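Local coordinates for microcin B17-processing protein McbD (Escherichia coli, PDB 6GRI) that serves as the YcaO-family cyclodehydratase subunit of the McbBCD microcin B17 synthetase, needed to process the inactive McbA precursor into the active peptide, at the interface of chains B and A and the interface of chains C and A. Residues are numbered along the deposited sequence; one frame, centred on the assembly and turned at random. Chains: chain A, Microcin B17-processing protein McbD; chain B, Microcin B17-processing protein McbB; chain C, Microcin B17-processing protein McbC.

Contact 1: the interface of chains B and A. Residues chain B 214-215, 218; chain A 2, 4, 16, 32, 51.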
# COMPACT_ATOMS: atom_id res chain seq x y z
N SER B 214 -10.26 7.85 15.33
CA SER B 214 -11.45 7.58 16.11
C SER B 214 -11.76 8.84 16.93
O SER B 214 -11.06 9.85 16.82
CB SER B 214 -11.16 6.42 17.05
OG SER B 214 -9.93 6.63 17.72
N TRP B 215 -12.80 8.76 17.76
CA TRP B 215 -13.02 9.77 18.79
C TRP B 215 -11.94 9.77 19.87
O TRP B 215 -11.76 10.79 20.55
CB TRP B 215 -14.43 9.68 19.38
CG TRP B 215 -15.38 10.52 18.61
CD1 TRP B 215 -16.24 10.11 17.63
CD2 TRP B 215 -15.53 11.94 18.71
NE1 TRP B 215 -16.93 11.19 17.12
CE2 TRP B 215 -16.51 12.32 17.77
CE3 TRP B 215 -14.92 12.93 19.50
CZ2 TRP B 215 -16.91 13.66 17.61
CZ3 TRP B 215 -15.32 14.25 19.34
CH2 TRP B 215 -16.30 14.60 18.40
N LEU B 218 -9.58 12.22 18.28
CA LEU B 218 -10.21 13.55 18.31
C LEU B 218 -10.08 14.25 19.67
O LEU B 218 -9.85 15.46 19.74
CB LEU B 218 -11.70 13.46 17.91
CG LEU B 218 -12.01 13.16 16.44
CD1 LEU B 218 -13.49 12.88 16.26
CD2 LEU B 218 -11.56 14.29 15.54
N ILE A 2 -10.83 13.66 7.84
CA ILE A 2 -11.08 13.09 9.18
C ILE A 2 -12.14 11.99 9.15
O ILE A 2 -11.81 10.82 9.34
CB ILE A 2 -11.39 14.18 10.24
CG1 ILE A 2 -10.15 15.06 10.40
CG2 ILE A 2 -11.77 13.54 11.57
CD1 ILE A 2 -10.42 16.39 11.05
N VAL A 4 -14.91 10.69 10.80
CA VAL A 4 -15.26 9.76 11.87
C VAL A 4 -16.77 9.61 11.92
O VAL A 4 -17.50 10.60 12.01
CB VAL A 4 -14.74 10.23 13.25
CG1 VAL A 4 -15.26 9.33 14.38
CG2 VAL A 4 -13.21 10.31 13.25
N MET A 16 -18.13 13.62 12.21
CA MET A 16 -17.20 14.76 12.32
C MET A 16 -16.42 14.76 11.01
O MET A 16 -15.79 13.76 10.68
CB MET A 16 -16.26 14.58 13.52
CG MET A 16 -14.83 15.10 13.38
SD MET A 16 -14.66 16.83 13.81
CE MET A 16 -13.33 17.35 12.73
N ILE A 32 -19.42 19.04 12.89
CA ILE A 32 -19.95 17.85 13.54
C ILE A 32 -21.44 17.88 13.33
O ILE A 32 -22.06 18.95 13.37
CB ILE A 32 -19.58 17.84 15.03
CG1 ILE A 32 -18.05 17.84 15.15
CG2 ILE A 32 -20.23 16.66 15.77
CD1 ILE A 32 -17.49 17.71 16.54
N ILE A 51 -10.72 22.12 13.91
CA ILE A 51 -11.13 20.85 14.51
C ILE A 51 -11.44 21.00 16.00
O ILE A 51 -12.47 20.52 16.47
CB ILE A 51 -10.07 19.75 14.28
CG1 ILE A 51 -10.00 19.40 12.79
CG2 ILE A 51 -10.39 18.49 15.10
CD1 ILE A 51 -8.65 18.90 12.34
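B:Trp215 and B:Leu218, one helical turn apart on helix 215-220 of McbB, meet an aliphatic patch of McbD made by A:Ile2, A:Val4, A:Met16 and A:Ile32. The two McbB side chains engage McbD through apolar, van der Waals contacts.

A:Val4 divides its branches between the two McbB residues. CG1, anti to the backbone N (chi1 173°), lies over the pyrrole part of the indole, 3.5 Å from B:Trp215 CD1 and 3.7 Å from B:Trp215 NE1, on the same face of the ring system that B:Leu218 CD1 covers. At the far end, the benzo carbon B:Trp215 CH2 is met by A:Ile32 CD1 at 3.8 Å, the two side chains arriving from opposite directions. This methyl stays close to the indole plane, near the benzo edge. A face contact at one end and an edge contact at the other may help fix the ring.

Aliphatic contacts gather round B:Leu218. Its CD1 and CD2 fork about A:Met16 CG, at 3.9 Å from CD1. A:Val4 CG2 points tip to tip at the same B:Leu218 CD1, 4.0 Å away, while A:Ile2 CG2 approaches B:Leu218 CD2, also at 4.0 Å. The methionine chain bends at chi2 (86°), which turns SD away from B:Leu218 and leaves the CG methylene as the contacting group.

Within McbB, B:Leu218 CD1 sits over the centre of the indole face, so the leucine supports that face while its methyls also reach McbD. B:Ser214, just ahead of the helix, adds a peripheral contact through its carbonyl O, 4.2 Å from A:Val4 CG2.

In the fold, the short McbB helix rests on the N-terminal part of McbD: the first residues with strand 4-5, then strands 15-18 and 28-33, with helix 47-66 bordering the patch through the barely buried A:Ile51.

Contact 2: the interface of chains C and A. Residues chain C 62-63; chain A 23, 200.
C:Phe62 and A:Asn23 both carry CG anti to the backbone N (chi1 -176° for the phenylalanine), and these extended torsions lay the phenyl ring of McbC over the side chain of the YcaO-family protein McbD. The arginine that follows, C:Arg63, has CG beside its backbone N and bends at chi2 (-101°), which swings its guanidinium back alongside the ring towards A:Glu200.

The ring contact is a CH-pi one. A:Asn23 CB lies under one face, 3.6 Å from the centroid of the C:Phe62 ring and offset toward the rim, with CZ as the nearest ring atom to CB at 3.3 Å. Ring and carboxamide planes are 11° apart, so the amide runs nearly parallel to the phenyl; its ND2 is 3.4 Å from C:Phe62 CE2.

Beside the amide, C:Arg63 and A:Glu200 form the charged contact. C:Arg63 NH2 and the carboxylate oxygen A:Glu200 OE2 make a salt bridge at 3.2 Å, and the hydrogen bond over the same pair is weak. OE2 approaches the edge of the guanidinium in its plane, although guanidinium and carboxylate planes stand almost perpendicular. The same OE2 accepts a hydrogen bond from A:Asn23 ND2 (3.2 Å) through its anti lone pair, and the acceptor lies close to the amide plane. This bond within McbD probably helps fix the amide's rotation and position the carboxylate. On the McbC side, C:Arg63 CZ lies at the phenyl edge, in the ring plane, while C:Phe62 CE2 lies over the guanidinium face, an edge-to-face arrangement that may steady the arginine.

C:Phe62 and C:Arg63 occupy a loop of McbC, A:Asn23 a loop of McbD, and A:Glu200 helix 196-208.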
# COMPACT_ATOMS: atom_id res chain seq x y z
N PHE C 62 -13.28 27.53 -6.71
CA PHE C 62 -12.08 27.89 -5.96
C PHE C 62 -12.39 28.98 -4.92
O PHE C 62 -11.63 29.16 -3.97
CB PHE C 62 -11.00 28.38 -6.93
CG PHE C 62 -9.69 28.68 -6.28
CD1 PHE C 62 -8.78 27.67 -6.02
CD2 PHE C 62 -9.37 29.99 -5.90
CE1 PHE C 62 -7.57 27.95 -5.41
CE2 PHE C 62 -8.16 30.27 -5.28
CZ PHE C 62 -7.26 29.25 -5.04
N ARG C 63 -13.48 29.70 -5.13
CA ARG C 63 -13.97 30.72 -4.18
C ARG C 63 -15.44 30.40 -3.83
O ARG C 63 -16.35 31.10 -4.29
CB ARG C 63 -13.86 32.11 -4.81
CG ARG C 63 -12.43 32.57 -5.03
CD ARG C 63 -11.95 33.55 -3.96
NE ARG C 63 -10.50 33.50 -3.74
CZ ARG C 63 -9.56 33.85 -4.62
NH1 ARG C 63 -9.87 34.28 -5.85
NH2 ARG C 63 -8.28 33.75 -4.29
N ASN A 23 -8.59 26.08 -2.45
CA ASN A 23 -7.70 27.21 -2.17
C ASN A 23 -6.97 26.98 -0.86
O ASN A 23 -7.60 26.92 0.19
CB ASN A 23 -8.56 28.49 -2.08
CG ASN A 23 -7.76 29.75 -1.80
OD1 ASN A 23 -6.58 29.73 -1.44
ND2 ASN A 23 -8.44 30.89 -1.95
N GLU A 200 -7.51 37.41 2.16
CA GLU A 200 -8.22 36.75 1.07
C GLU A 200 -9.75 36.86 1.27
O GLU A 200 -10.49 37.18 0.33
CB GLU A 200 -7.80 35.28 0.94
CG GLU A 200 -7.99 34.67 -0.45
CD GLU A 200 -6.68 34.52 -1.21
OE1 GLU A 200 -5.92 35.51 -1.28
OE2 GLU A 200 -6.43 33.41 -1.72

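The C-alpha centres of contact 1 and contact 2 lie about 25 Å apart, and no residue belongs to both. McbD is the common chain: its N-terminal region supplies strands 4-5, 15-18 and 28-33 to contact 1, while the loop between the last two of these strands reaches contact 2. The N-terminal stretch thus contributes to both contacts, and helix 196-208 adds the acidic group at contact 2. This probably helps hold the three subunits in register within the McbBCD complex, whose deposited assembly contains two McbD, four McbB and two McbC chains.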